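Local coordinates for fructosyl amine: oxygen oxidoreductase (Aspergillus fumigatus, PDB 3DJE), which oxidises fructosyl amines (Amadori compounds) with the help of bound FAD, and so removes the sugar from glycated amino acids, at residues R349-H354 / I393-D398; S355-C360 / D379-K384. One frame throughout, in Å; residues are numbered along the deposited sequence.

How the contacts relate
Followed from the N terminus, the chain first lays down most of the FAD-binding sheet and then reaches the short strand 346-347, whose turn (349-354) supplies one half of contact 1. Strand 356-360 comes next, antiparallel to it, and contact 2 closes a loop of 18 residues when 379-384, at the end of helix 373-382, packs on this strand. After helix 387-393 the chain returns to the turn and closes contact 1, so contact 2 lies within the larger loop. The two touch where His350 N probably bonds to Leu356 O and Arg349 packs against the backbone of Ala380 and Met381. Contact 2 sets a helix end on the sheet; contact 1 fastens the hairpin loop to residues 393-398.

Contact 1. Residues R349-H354 / I393-D398; sequences RHPQYH and IKWNPD
Pro351 and His350 both lie against the same face of the Trp395 indole, dividing it between them. Pro351 takes the pyrrole half: its CD sits 3.6 Å from the five-membered-ring centroid, almost on the ring normal, in a CH-pi contact, while CG reaches 3.5 Å from Trp395 CD1. His350 takes the benzene half. Its ring centroid stands 4.7 Å from that of the Trp395 six-membered ring, the planes are inclined at 56° in an edge-to-face pair, and CD2 comes 3.8 Å from Trp395 CH2. The CB of Trp395 already points at the turn, and with CG anti to the backbone N (chi1 -174°) the indole spans the gap between backbones whose Trp395 and His350 CA atoms are 6.9 Å apart. The histidine is fixed from within its own turn. ND1 accepts two backbone N-H groups, Gln352 N at 3.1 Å and Tyr353 N at 3.1 Å, the second practically straight at 179°, both tilted from the imidazole plane. Two N-H groups converging on ND1 are consistent with that nitrogen being unprotonated. Tyr353 CD2 lies over the centre of one face and Pro351 CD over the rim of the other, so covering the imidazole on both sides. Asp348 OD2 accepts the backbone N-H of Trp395, and Leu358 touches both aromatic side chains. This is structural packing, the Trp395 side chain about 14 Å from the bound FAD: an aromatic-proline cluster fastening the turn of a beta-hairpin, at the edge of the Rossmann-like FAD domain, to the loop after helix 387-393.

Contact 2. Residues S355-C360 / D379-K384; sequences SLVLGC and DAMEGK
Glu382 OE1 is gripped by two cations, Lys384 NZ, 2.8 Å away and approaching from above the carboxylate plane, and NH2 of Arg28, which also forms a salt bridge to Asp379 OD1, while Tyr30 OH bonds to the other oxygen, OE2. Both ends of the carboxylate are thus held, and the positive charges around it would probably favour its ionised state. These groups lie at the C-terminal end of helix 373-382. There the backbone closes in a Schellman motif, with Lys384 N bonded to Asp379 O at 2.8 Å and Gly383 N to Ala380 O at 3.3 Å, and Gly383 at positive phi lets the chain leave the helix. The same last turn packs on the FAD-binding domain's Rossmann-like sheet, where strand 356-360 runs parallel to strand 212-215 and shares backbone bonds with it through Val357. Contact between helix and strand falls to the two branches of Val357. With CG1 anti to the backbone N (chi1 -176°), that methyl faces Ala380 and lies 4.2 Å from its CB, a loose touch. CG2, anti to the carbonyl carbon instead, goes to the neighbouring helix residue and comes 3.8 Å from CB of Met381, which is present as selenomethionine. The valine thus straddles two successive residues of the helix, and its side chain crosses that of Met381 at about a right angle. All three residues are buried. Phe214 of the adjoining strand touches both Val357 and Met381, continuing the apolar layer between helix and sheet.

Contact 1. Residues R349-H354 / I393-D398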
loop_
_atom_site.group_PDB
_atom_site.type_symbol
_atom_site.label_atom_id
_atom_site.label_comp_id
_atom_site.label_asym_id
_atom_site.label_seq_id
_atom_site.Cartn_x
_atom_site.Cartn_y
_atom_site.Cartn_z
ATOM N N ARG A 349 20.207 -4.373 -3.827
ATOM C CA ARG A 349 21.278 -3.392 -3.899
ATOM C C ARG A 349 21.261 -2.800 -5.297
ATOM O O ARG A 349 20.932 -3.496 -6.269
ATOM C CB ARG A 349 22.620 -4.070 -3.669
ATOM C CG ARG A 349 22.562 -5.065 -2.548
ATOM C CD ARG A 349 23.417 -4.699 -1.408
ATOM N NE ARG A 349 24.590 -5.559 -1.359
ATOM C CZ ARG A 349 25.733 -5.297 -1.987
ATOM N NH1 ARG A 349 25.856 -4.192 -2.715
ATOM N NH2 ARG A 349 26.758 -6.137 -1.884
ATOM N N HIS A 350 21.619 -1.523 -5.405
ATOM C CA HIS A 350 21.783 -0.908 -6.714
ATOM C C HIS A 350 23.000 -1.557 -7.423
ATOM O O HIS A 350 24.023 -1.801 -6.785
ATOM C CB HIS A 350 21.967 0.601 -6.580
ATOM C CG HIS A 350 21.841 1.324 -7.878
ATOM N ND1 HIS A 350 22.887 1.433 -8.773
ATOM C CD2 HIS A 350 20.782 1.941 -8.450
ATOM C CE1 HIS A 350 22.479 2.111 -9.833
ATOM N NE2 HIS A 350 21.205 2.425 -9.664
ATOM N N PRO A 351 22.872 -1.865 -8.731
ATOM C CA PRO A 351 23.943 -2.556 -9.474
ATOM C C PRO A 351 25.261 -1.790 -9.604
ATOM O O PRO A 351 26.325 -2.417 -9.764
ATOM C CB PRO A 351 23.327 -2.774 -10.857
ATOM C CG PRO A 351 22.248 -1.763 -10.978
ATOM C CD PRO A 351 21.696 -1.621 -9.585
ATOM N N GLN A 352 25.196 -0.462 -9.542
ATOM C CA GLN A 352 26.393 0.374 -9.646
ATOM C C GLN A 352 26.748 1.120 -8.364
ATOM O O GLN A 352 27.930 1.206 -8.001
ATOM C CB GLN A 352 26.254 1.358 -10.804
ATOM C CG GLN A 352 27.504 2.211 -11.019
ATOM C CD GLN A 352 27.386 3.171 -12.185
ATOM O OE1 GLN A 352 28.353 3.865 -12.520
ATOM N NE2 GLN A 352 26.219 3.208 -12.824
ATOM N N TYR A 353 25.736 1.679 -7.695
ATOM C CA TYR A 353 25.953 2.411 -6.449
ATOM C C TYR A 353 26.008 1.428 -5.281
ATOM O O TYR A 353 24.972 1.064 -4.708
ATOM C CB TYR A 353 24.856 3.466 -6.233
ATOM C CG TYR A 353 24.608 4.361 -7.429
ATOM C CD1 TYR A 353 25.673 4.884 -8.164
ATOM C CD2 TYR A 353 23.311 4.684 -7.822
ATOM C CE1 TYR A 353 25.449 5.702 -9.277
ATOM C CE2 TYR A 353 23.069 5.509 -8.928
ATOM C CZ TYR A 353 24.146 6.011 -9.645
ATOM O OH TYR A 353 23.924 6.817 -10.737
ATOM N N HIS A 354 27.232 1.016 -4.959
ATOM C CA HIS A 354 27.571 0.005 -3.938
ATOM C C HIS A 354 26.854 0.165 -2.585
ATOM O O HIS A 354 26.509 -0.826 -1.941
ATOM C CB HIS A 354 29.108 0.028 -3.750
ATOM C CG HIS A 354 29.617 -0.789 -2.600
ATOM N ND1 HIS A 354 29.792 -0.267 -1.334
ATOM C CD2 HIS A 354 30.026 -2.079 -2.536
ATOM C CE1 HIS A 354 30.262 -1.210 -0.534
ATOM N NE2 HIS A 354 30.411 -2.320 -1.238
ATOM N N ILE A 393 12.655 -10.126 -7.469
ATOM C CA ILE A 393 12.597 -8.767 -6.899
ATOM C C ILE A 393 13.824 -7.904 -7.228
ATOM O O ILE A 393 13.917 -6.746 -6.791
ATOM C CB ILE A 393 12.421 -8.799 -5.360
ATOM C CG1 ILE A 393 13.665 -9.422 -4.704
ATOM C CG2 ILE A 393 11.111 -9.518 -4.996
ATOM C CD1 ILE A 393 13.658 -9.496 -3.177
ATOM N N LYS A 394 14.762 -8.455 -7.991
ATOM C CA LYS A 394 16.010 -7.741 -8.289
ATOM C C LYS A 394 15.817 -6.500 -9.164
ATOM O O LYS A 394 14.788 -6.350 -9.812
ATOM C CB LYS A 394 17.014 -8.679 -8.967
ATOM C CG LYS A 394 16.562 -9.192 -10.314
ATOM C CD LYS A 394 17.714 -9.902 -10.976
ATOM C CE LYS A 394 17.293 -10.613 -12.227
ATOM N NZ LYS A 394 18.463 -11.399 -12.723
ATOM N N TRP A 395 16.822 -5.620 -9.153
ATOM C CA TRP A 395 16.907 -4.509 -10.108
ATOM C C TRP A 395 16.715 -5.066 -11.514
ATOM O O TRP A 395 17.412 -5.998 -11.910
ATOM C CB TRP A 395 18.274 -3.831 -9.978
ATOM C CG TRP A 395 18.444 -2.601 -10.803
ATOM C CD1 TRP A 395 19.036 -2.517 -12.041
ATOM C CD2 TRP A 395 18.049 -1.269 -10.453
ATOM N NE1 TRP A 395 19.025 -1.206 -12.482
ATOM C CE2 TRP A 395 18.426 -0.422 -11.530
ATOM C CE3 TRP A 395 17.401 -0.705 -9.342
ATOM C CZ2 TRP A 395 18.173 0.955 -11.526
ATOM C CZ3 TRP A 395 17.162 0.677 -9.333
ATOM C CH2 TRP A 395 17.548 1.486 -10.422
ATOM N N ASN A 396 15.756 -4.510 -12.255
ATOM C CA ASN A 396 15.282 -5.142 -13.491
ATOM C C ASN A 396 14.880 -4.138 -14.577
ATOM O O ASN A 396 13.702 -4.026 -14.902
ATOM C CB ASN A 396 14.085 -6.054 -13.163
ATOM C CG ASN A 396 13.876 -7.185 -14.184
ATOM O OD1 ASN A 396 13.103 -8.109 -13.932
ATOM N ND2 ASN A 396 14.558 -7.115 -15.319
ATOM N N PRO A 397 15.853 -3.407 -15.151
ATOM C CA PRO A 397 15.460 -2.447 -16.191
ATOM C C PRO A 397 14.860 -3.111 -17.440
ATOM O O PRO A 397 14.029 -2.509 -18.125
ATOM C CB PRO A 397 16.779 -1.743 -16.540
ATOM C CG PRO A 397 17.837 -2.670 -16.106
ATOM C CD PRO A 397 17.309 -3.405 -14.920
ATOM N N ASP A 398 15.261 -4.348 -17.722
ATOM C CA ASP A 398 14.815 -5.033 -18.941
ATOM C C ASP A 398 13.311 -5.300 -18.997
ATOM O O ASP A 398 12.725 -5.286 -20.075
ATOM C CB ASP A 398 15.614 -6.324 -19.166
ATOM C CG ASP A 398 17.084 -6.056 -19.477
ATOM O OD1 ASP A 398 17.416 -4.933 -19.913
ATOM O OD2 ASP A 398 17.914 -6.971 -19.287
#

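Contact 2. Residues S355-C360 / D379-K384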
loop_
_atom_site.group_PDB
_atom_site.type_symbol
_atom_site.label_atom_id
_atom_site.label_comp_id
_atom_site.label_asym_id
_atom_site.label_seq_id
_atom_site.Cartn_x
_atom_site.Cartn_y
_atom_site.Cartn_z
ATOM N N SER A 355 26.644 1.406 -2.160
ATOM C CA SER A 355 26.156 1.699 -0.817
ATOM C C SER A 355 24.644 1.879 -0.767
ATOM O O SER A 355 24.101 2.098 0.310
ATOM C CB SER A 355 26.836 2.964 -0.269
ATOM O OG SER A 355 28.256 2.829 -0.251
ATOM N N LEU A 356 23.984 1.811 -1.923
ATOM C CA LEU A 356 22.533 2.053 -2.001
ATOM C C LEU A 356 21.724 0.761 -2.002
ATOM O O LEU A 356 22.057 -0.189 -2.725
ATOM C CB LEU A 356 22.195 2.876 -3.249
ATOM C CG LEU A 356 20.725 3.260 -3.475
ATOM C CD1 LEU A 356 20.233 4.189 -2.376
ATOM C CD2 LEU A 356 20.522 3.903 -4.853
ATOM N N VAL A 357 20.662 0.747 -1.193
ATOM C CA VAL A 357 19.713 -0.368 -1.146
ATOM C C VAL A 357 18.330 0.177 -1.485
ATOM O O VAL A 357 17.909 1.187 -0.928
ATOM C CB VAL A 357 19.675 -1.033 0.247
ATOM C CG1 VAL A 357 18.753 -2.262 0.241
ATOM C CG2 VAL A 357 21.085 -1.469 0.672
ATOM N N LEU A 358 17.644 -0.494 -2.402
ATOM C CA LEU A 358 16.290 -0.132 -2.812
ATOM C C LEU A 358 15.285 -0.938 -2.019
ATOM O O LEU A 358 15.438 -2.147 -1.898
ATOM C CB LEU A 358 16.068 -0.438 -4.306
ATOM C CG LEU A 358 16.769 0.431 -5.370
ATOM C CD1 LEU A 358 16.802 1.907 -4.961
ATOM C CD2 LEU A 358 18.159 -0.097 -5.652
ATOM N N GLY A 359 14.256 -0.286 -1.492
ATOM C CA GLY A 359 13.137 -1.016 -0.920
ATOM C C GLY A 359 11.871 -0.350 -1.396
ATOM O O GLY A 359 11.303 0.487 -0.698
ATOM N N CYS A 360 11.466 -0.676 -2.616
ATOM C CA CYS A 360 10.308 -0.007 -3.209
ATOM C C CYS A 360 9.583 -0.838 -4.254
ATOM O O CYS A 360 9.712 -2.059 -4.275
ATOM C CB CYS A 360 10.670 1.366 -3.755
ATOM S SG CYS A 360 12.026 1.286 -4.878
ATOM N N ASP A 379 18.156 -8.100 4.469
ATOM C CA ASP A 379 18.837 -9.186 3.772
ATOM C C ASP A 379 19.519 -8.698 2.489
ATOM O O ASP A 379 20.636 -9.104 2.175
ATOM C CB ASP A 379 17.865 -10.314 3.460
ATOM C CG ASP A 379 17.541 -11.180 4.677
ATOM O OD1 ASP A 379 18.204 -11.066 5.746
ATOM O OD2 ASP A 379 16.607 -12.006 4.548
ATOM N N ALA A 380 18.851 -7.814 1.753
ATOM C CA ALA A 380 19.442 -7.269 0.537
ATOM C C ALA A 380 20.731 -6.514 0.856
ATOM O O ALA A 380 21.743 -6.694 0.181
ATOM C CB ALA A 380 18.445 -6.380 -0.196
HETATM N N MSE A 381 20.703 -5.680 1.894
HETATM C CA MSE A 381 21.908 -4.948 2.292
HETATM C C MSE A 381 23.027 -5.926 2.624
HETATM O O MSE A 381 24.168 -5.748 2.191
HETATM C CB MSE A 381 21.652 -4.022 3.485
HETATM C CG MSE A 381 22.866 -3.151 3.812
HETATM SE SE MSE A 381 22.972 -2.428 5.627
HETATM C CE MSE A 381 22.694 -4.039 6.673
ATOM N N GLU A 382 22.681 -6.973 3.370
ATOM C CA GLU A 382 23.673 -7.927 3.881
ATOM C C GLU A 382 24.079 -9.012 2.878
ATOM O O GLU A 382 25.004 -9.786 3.148
ATOM C CB GLU A 382 23.168 -8.568 5.174
ATOM C CG GLU A 382 22.998 -7.585 6.321
ATOM C CD GLU A 382 22.555 -8.256 7.617
ATOM O OE1 GLU A 382 22.154 -9.432 7.569
ATOM O OE2 GLU A 382 22.584 -7.591 8.677
ATOM N N GLY A 383 23.401 -9.061 1.737
ATOM C CA GLY A 383 23.664 -10.076 0.704
ATOM C C GLY A 383 23.143 -11.470 1.025
ATOM O O GLY A 383 23.744 -12.468 0.614
ATOM N N LYS A 384 22.005 -11.545 1.718
ATOM C CA LYS A 384 21.455 -12.821 2.217
ATOM C C LYS A 384 20.116 -13.238 1.576
ATOM O O LYS A 384 19.449 -14.172 2.054
ATOM C CB LYS A 384 21.298 -12.757 3.742
ATOM C CG LYS A 384 22.605 -12.679 4.503
ATOM C CD LYS A 384 22.346 -12.422 5.970
ATOM C CE LYS A 384 23.635 -12.449 6.773
ATOM N NZ LYS A 384 23.356 -11.934 8.148
#